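Local coordinates for protein Exo-beta-1,3-glucanase (Streptomyces sp. SirexAA-E, PDB 4PEY) that hydrolyses laminarin and laminarioligosaccharides from their non-reducing ends as a secreted exo-beta-1,3-glucanase, yielding glucose and laminaribiose, at residues H422-E436 against Q444-A458. The protein carries 1 engineered substitution. Residues are numbered along the deposited sequence; the frame is centred on the assembly and turned at random.
Sequences HVKGDNVLATGLFVE and QWSGENGKTIFYQNA. Engineered in segment 444-458: A458 (natural residue Glu). With BGC (beta-D-glucopyranose), chain B.
V423 lies over the indole face of W445, its CB 3.7 Å from the centroid of the five-membered ring in a CH-pi contact, while V428 O and the methyl of A430 meet the edge. In the ring plane, W445 NE1 donates to a water that also bonds G425 O, V428 N and E448 O, tying the two turns together. A leucine at W445 would probably strip V423 of its flat partner and leave this water short of a donor. Further along the turn, N449 ND2 gives a straight bond (2.7 Å, 165°) to N427 OD1, the amide planes 78° apart.

At the sugar end, the carboxylate of E436 takes glucose O3 on OE1 and O2 on OE2. Behind it Q456, its chain bent at chi2 (-90°), sends NE2 to E436 OE2 (3.0 Å) from above the carboxylate plane, which would steady the group for substrate. The engineered A458, glutamate in nature and the inferred proton donor, brings only CB to within 3.4 Å of E436 OE2.

These are successive coils of a right-handed parallel beta-helix, in register from H422–Q444 to E436–A458, with strands 399-403 and 489-498 flanking strands 429-436 and 450-458.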
loop_
_atom_site.group_PDB
_atom_site.type_symbol
_atom_site.label_atom_id
_atom_site.label_comp_id
_atom_site.label_asym_id
_atom_site.label_seq_id
_atom_site.Cartn_x
_atom_site.Cartn_y
_atom_site.Cartn_z
ATOM N N HIS A 422 -4.149 5.201 -13.437
ATOM C CA HIS A 422 -4.985 6.122 -14.191
ATOM C C HIS A 422 -6.395 6.055 -13.613
ATOM O O HIS A 422 -7.049 5.015 -13.705
ATOM C CB HIS A 422 -4.988 5.775 -15.682
ATOM C CG HIS A 422 -5.696 6.783 -16.531
ATOM N ND1 HIS A 422 -6.033 6.551 -17.849
ATOM C CD2 HIS A 422 -6.129 8.035 -16.246
ATOM C CE1 HIS A 422 -6.636 7.621 -18.340
ATOM N NE2 HIS A 422 -6.705 8.535 -17.388
ATOM N N VAL A 423 -6.843 7.144 -12.987
ATOM C CA VAL A 423 -8.191 7.192 -12.411
ATOM C C VAL A 423 -9.143 7.890 -13.370
ATOM O O VAL A 423 -9.008 9.088 -13.638
ATOM C CB VAL A 423 -8.233 7.926 -11.054
ATOM C CG1 VAL A 423 -9.671 7.956 -10.522
ATOM C CG2 VAL A 423 -7.313 7.254 -10.046
ATOM N N LYS A 424 -10.110 7.134 -13.877
ATOM C CA LYS A 424 -11.089 7.678 -14.820
ATOM C C LYS A 424 -12.465 7.852 -14.174
ATOM O O LYS A 424 -13.283 8.644 -14.638
ATOM C CB LYS A 424 -11.184 6.779 -16.059
ATOM C CG LYS A 424 -9.888 6.768 -16.873
ATOM C CD LYS A 424 -9.722 5.510 -17.726
ATOM C CE LYS A 424 -10.777 5.376 -18.791
ATOM N NZ LYS A 424 -10.655 4.045 -19.487
ATOM N N GLY A 425 -12.714 7.114 -13.098
ATOM C CA GLY A 425 -13.982 7.216 -12.389
ATOM C C GLY A 425 -14.124 8.492 -11.583
ATOM O O GLY A 425 -13.127 9.168 -11.272
ATOM N N ASP A 426 -15.373 8.805 -11.233
ATOM C CA ASP A 426 -15.717 9.984 -10.440
ATOM C C ASP A 426 -15.807 9.633 -8.957
ATOM O O ASP A 426 -16.125 8.492 -8.608
ATOM C CB ASP A 426 -17.058 10.585 -10.899
ATOM C CG ASP A 426 -17.025 11.090 -12.328
ATOM O OD1 ASP A 426 -15.923 11.355 -12.854
ATOM O OD2 ASP A 426 -18.116 11.240 -12.922
ATOM N N ASN A 427 -15.547 10.619 -8.096
ATOM C CA ASN A 427 -15.661 10.454 -6.644
ATOM C C ASN A 427 -14.767 9.344 -6.099
ATOM O O ASN A 427 -15.107 8.666 -5.120
ATOM C CB ASN A 427 -17.123 10.202 -6.252
ATOM C CG ASN A 427 -18.063 11.248 -6.831
ATOM O OD1 ASN A 427 -17.781 12.441 -6.769
ATOM N ND2 ASN A 427 -19.170 10.803 -7.413
ATOM N N VAL A 428 -13.617 9.164 -6.736
ATOM C CA VAL A 428 -12.657 8.166 -6.280
ATOM C C VAL A 428 -11.788 8.761 -5.172
ATOM O O VAL A 428 -11.423 9.939 -5.217
ATOM C CB VAL A 428 -11.800 7.647 -7.460
ATOM C CG1 VAL A 428 -10.649 6.763 -6.973
ATOM C CG2 VAL A 428 -12.688 6.875 -8.445
ATOM N N LEU A 429 -11.514 7.958 -4.148
ATOM C CA LEU A 429 -10.734 8.392 -2.994
ATOM C C LEU A 429 -9.507 7.500 -2.863
ATOM O O LEU A 429 -9.636 6.273 -2.814
ATOM C CB LEU A 429 -11.567 8.327 -1.701
ATOM C CG LEU A 429 -10.783 8.576 -0.406
ATOM C CD1 LEU A 429 -10.270 10.020 -0.335
ATOM C CD2 LEU A 429 -11.622 8.237 0.816
ATOM N N ALA A 430 -8.331 8.119 -2.807
ATOM C CA ALA A 430 -7.078 7.416 -2.532
ATOM C C ALA A 430 -6.542 7.877 -1.183
ATOM O O ALA A 430 -6.323 9.072 -0.965
ATOM C CB ALA A 430 -6.044 7.670 -3.637
ATOM N N THR A 431 -6.362 6.930 -0.271
ATOM C CA THR A 431 -5.750 7.213 1.023
ATOM C C THR A 431 -4.478 6.367 1.168
ATOM O O THR A 431 -4.546 5.135 1.241
ATOM C CB THR A 431 -6.743 6.941 2.192
ATOM O OG1 THR A 431 -7.280 5.614 2.089
ATOM C CG2 THR A 431 -7.907 7.931 2.154
ATOM N N GLY A 432 -3.311 7.014 1.174
ATOM C CA GLY A 432 -2.058 6.277 1.243
ATOM C C GLY A 432 -1.599 5.775 -0.116
ATOM O O GLY A 432 -1.477 4.568 -0.338
ATOM N N LEU A 433 -1.328 6.710 -1.022
ATOM C CA LEU A 433 -0.998 6.392 -2.405
ATOM C C LEU A 433 0.513 6.480 -2.647
ATOM O O LEU A 433 1.099 7.543 -2.495
ATOM C CB LEU A 433 -1.749 7.347 -3.337
ATOM C CG LEU A 433 -1.598 7.227 -4.853
ATOM C CD1 LEU A 433 -2.146 5.901 -5.319
ATOM C CD2 LEU A 433 -2.333 8.384 -5.540
ATOM N N PHE A 434 1.136 5.357 -3.002
ATOM C CA PHE A 434 2.583 5.298 -3.229
ATOM C C PHE A 434 2.807 4.804 -4.655
ATOM O O PHE A 434 2.446 3.668 -4.962
ATOM C CB PHE A 434 3.279 4.324 -2.262
ATOM C CG PHE A 434 3.116 4.633 -0.787
ATOM C CD1 PHE A 434 1.907 4.420 -0.138
ATOM C CD2 PHE A 434 4.215 5.044 -0.030
ATOM C CE1 PHE A 434 1.774 4.665 1.220
ATOM C CE2 PHE A 434 4.103 5.273 1.333
ATOM C CZ PHE A 434 2.876 5.081 1.967
ATOM N N VAL A 435 3.380 5.628 -5.529
ATOM C CA VAL A 435 3.564 5.236 -6.932
ATOM C C VAL A 435 4.913 5.744 -7.423
ATOM O O VAL A 435 5.195 6.939 -7.290
ATOM C CB VAL A 435 2.438 5.794 -7.850
ATOM C CG1 VAL A 435 2.576 5.234 -9.271
ATOM C CG2 VAL A 435 1.057 5.464 -7.288
ATOM N N GLU A 436 5.742 4.858 -7.983
ATOM C CA GLU A 436 7.144 5.215 -8.276
ATOM C C GLU A 436 7.756 4.656 -9.553
ATOM O O GLU A 436 7.541 3.487 -9.899
ATOM C CB GLU A 436 8.062 4.759 -7.142
ATOM C CG GLU A 436 7.658 5.151 -5.736
ATOM C CD GLU A 436 8.725 4.731 -4.764
ATOM O OE1 GLU A 436 8.823 3.508 -4.500
ATOM O OE2 GLU A 436 9.506 5.610 -4.319
ATOM N N GLN A 444 -2.231 9.602 -13.236
ATOM C CA GLN A 444 -3.045 10.511 -14.021
ATOM C C GLN A 444 -4.487 10.419 -13.527
ATOM O O GLN A 444 -5.005 9.332 -13.290
ATOM C CB GLN A 444 -2.950 10.181 -15.515
ATOM C CG GLN A 444 -3.791 11.089 -16.398
ATOM C CD GLN A 444 -3.545 10.869 -17.880
ATOM O OE1 GLN A 444 -2.933 9.880 -18.283
ATOM N NE2 GLN A 444 -4.025 11.796 -18.700
ATOM N N TRP A 445 -5.122 11.573 -13.356
ATOM C CA TRP A 445 -6.483 11.621 -12.838
ATOM C C TRP A 445 -7.359 12.353 -13.838
ATOM O O TRP A 445 -7.162 13.547 -14.075
ATOM C CB TRP A 445 -6.518 12.318 -11.473
ATOM C CG TRP A 445 -7.575 11.799 -10.541
ATOM C CD1 TRP A 445 -8.936 11.918 -10.681
ATOM C CD2 TRP A 445 -7.357 11.102 -9.312
ATOM N NE1 TRP A 445 -9.573 11.329 -9.614
ATOM C CE2 TRP A 445 -8.628 10.823 -8.757
ATOM C CE3 TRP A 445 -6.211 10.685 -8.625
ATOM C CZ2 TRP A 445 -8.786 10.145 -7.545
ATOM C CZ3 TRP A 445 -6.367 10.009 -7.412
ATOM C CH2 TRP A 445 -7.648 9.749 -6.886
ATOM N N SER A 446 -8.302 11.620 -14.432
ATOM C CA SER A 446 -9.180 12.142 -15.475
ATOM C C SER A 446 -10.616 12.273 -14.985
ATOM O O SER A 446 -11.418 12.996 -15.575
ATOM C CB SER A 446 -9.147 11.232 -16.706
ATOM O OG SER A 446 -7.823 11.097 -17.203
ATOM N N GLY A 447 -10.948 11.549 -13.922
ATOM C CA GLY A 447 -12.294 11.587 -13.372
ATOM C C GLY A 447 -12.556 12.815 -12.515
ATOM O O GLY A 447 -11.625 13.534 -12.154
ATOM N N GLU A 448 -13.827 13.049 -12.187
ATOM C CA GLU A 448 -14.230 14.216 -11.400
ATOM C C GLU A 448 -14.267 13.946 -9.895
ATOM O O GLU A 448 -14.441 12.809 -9.453
ATOM C CB GLU A 448 -15.607 14.722 -11.853
ATOM C CG GLU A 448 -15.593 15.377 -13.224
ATOM C CD GLU A 448 -14.795 16.665 -13.247
ATOM O OE1 GLU A 448 -14.599 17.272 -12.175
ATOM O OE2 GLU A 448 -14.361 17.070 -14.343
ATOM N N ASN A 449 -14.110 15.019 -9.126
ATOM C CA ASN A 449 -14.187 14.992 -7.667
ATOM C C ASN A 449 -13.298 13.930 -7.019
ATOM O O ASN A 449 -13.669 13.320 -6.012
ATOM C CB ASN A 449 -15.642 14.800 -7.213
ATOM C CG ASN A 449 -15.836 15.096 -5.728
ATOM O OD1 ASN A 449 -15.189 15.993 -5.160
ATOM N ND2 ASN A 449 -16.700 14.318 -5.083
ATOM N N GLY A 450 -12.121 13.702 -7.594
ATOM C CA GLY A 450 -11.149 12.833 -6.957
ATOM C C GLY A 450 -10.555 13.477 -5.716
ATOM O O GLY A 450 -10.470 14.708 -5.606
ATOM N N LYS A 451 -10.151 12.637 -4.773
ATOM C CA LYS A 451 -9.471 13.078 -3.564
ATOM C C LYS A 451 -8.310 12.146 -3.266
ATOM O O LYS A 451 -8.475 10.924 -3.321
ATOM C CB LYS A 451 -10.434 13.103 -2.374
ATOM C CG LYS A 451 -11.472 14.205 -2.447
ATOM C CD LYS A 451 -12.385 14.166 -1.235
ATOM C CE LYS A 451 -13.513 15.173 -1.394
ATOM N NZ LYS A 451 -14.516 15.110 -0.296
ATOM N N THR A 452 -7.147 12.722 -2.960
ATOM C CA THR A 452 -6.000 11.942 -2.512
ATOM C C THR A 452 -5.501 12.493 -1.192
ATOM O O THR A 452 -5.225 13.691 -1.080
ATOM C CB THR A 452 -4.844 11.955 -3.542
ATOM O OG1 THR A 452 -5.246 11.220 -4.699
ATOM C CG2 THR A 452 -3.578 11.311 -2.956
ATOM N N ILE A 453 -5.409 11.614 -0.198
ATOM C CA ILE A 453 -4.844 11.954 1.095
ATOM C C ILE A 453 -3.585 11.111 1.255
ATOM O O ILE A 453 -3.665 9.887 1.372
ATOM C CB ILE A 453 -5.831 11.703 2.247
ATOM C CG1 ILE A 453 -7.086 12.566 2.067
ATOM C CG2 ILE A 453 -5.172 12.017 3.596
ATOM C CD1 ILE A 453 -8.211 12.194 3.000
ATOM N N PHE A 454 -2.446 11.808 1.215
ATOM C CA PHE A 454 -1.072 11.283 1.178
ATOM C C PHE A 454 -0.658 10.697 -0.178
ATOM O O PHE A 454 -1.233 9.721 -0.665
ATOM C CB PHE A 454 -0.800 10.225 2.255
ATOM C CG PHE A 454 0.639 9.761 2.258
ATOM C CD1 PHE A 454 1.590 10.401 3.046
ATOM C CD2 PHE A 454 1.048 8.710 1.444
ATOM C CE1 PHE A 454 2.920 9.988 3.032
ATOM C CE2 PHE A 454 2.368 8.304 1.417
ATOM C CZ PHE A 454 3.306 8.934 2.218
ATOM N N TYR A 455 0.389 11.279 -0.751
ATOM C CA TYR A 455 1.007 10.744 -1.956
ATOM C C TYR A 455 2.513 10.721 -1.791
ATOM O O TYR A 455 3.109 11.704 -1.336
ATOM C CB TYR A 455 0.635 11.578 -3.187
ATOM C CG TYR A 455 1.202 11.068 -4.499
ATOM C CD1 TYR A 455 0.946 9.770 -4.925
ATOM C CD2 TYR A 455 1.970 11.894 -5.327
ATOM C CE1 TYR A 455 1.442 9.296 -6.130
ATOM C CE2 TYR A 455 2.468 11.434 -6.550
ATOM C CZ TYR A 455 2.199 10.134 -6.947
ATOM O OH TYR A 455 2.680 9.655 -8.150
ATOM N N GLN A 456 3.125 9.597 -2.153
ATOM C CA GLN A 456 4.583 9.502 -2.220
ATOM C C GLN A 456 4.992 8.987 -3.585
ATOM O O GLN A 456 4.537 7.920 -4.019
ATOM C CB GLN A 456 5.147 8.583 -1.129
ATOM C CG GLN A 456 6.701 8.539 -1.109
ATOM C CD GLN A 456 7.299 7.456 -1.998
ATOM O OE1 GLN A 456 6.889 6.291 -1.948
ATOM N NE2 GLN A 456 8.277 7.841 -2.824
ATOM N N ASN A 457 5.842 9.755 -4.265
ATOM C CA ASN A 457 6.398 9.355 -5.541
ATOM C C ASN A 457 7.905 9.536 -5.572
ATOM O O ASN A 457 8.442 10.428 -4.910
ATOM C CB ASN A 457 5.778 10.166 -6.679
ATOM C CG ASN A 457 6.605 10.108 -7.950
ATOM O OD1 ASN A 457 7.473 10.956 -8.190
ATOM N ND2 ASN A 457 6.348 9.097 -8.771
ATOM N N ALA A 458 8.584 8.676 -6.325
ATOM C CA ALA A 458 9.928 8.981 -6.800
ATOM C C ALA A 458 9.905 8.761 -8.295
ATOM O O ALA A 458 9.285 7.808 -8.773
ATOM C CB ALA A 458 10.987 8.113 -6.129
HETATM C C2 BGC B . 12.630 4.404 -3.298
HETATM C C3 BGC B . 12.292 2.946 -3.591
HETATM C C4 BGC B . 13.554 2.196 -3.986
HETATM C C5 BGC B . 14.598 2.341 -2.891
HETATM C C6 BGC B . 15.862 1.570 -3.238
HETATM C C1 BGC B . 13.844 4.540 -2.375
HETATM O O2 BGC B . 11.496 5.041 -2.725
HETATM O O3 BGC B . 11.362 2.875 -4.652
HETATM O O4 BGC B . 13.270 0.838 -4.226
HETATM O O5 BGC B . 14.918 3.708 -2.774
HETATM O O6 BGC B . 16.526 2.218 -4.300
HETATM O O HOH W 1 -12.459 10.771 -9.172
HETATM O O HOH W 2 -13.402 11.533 -3.819
#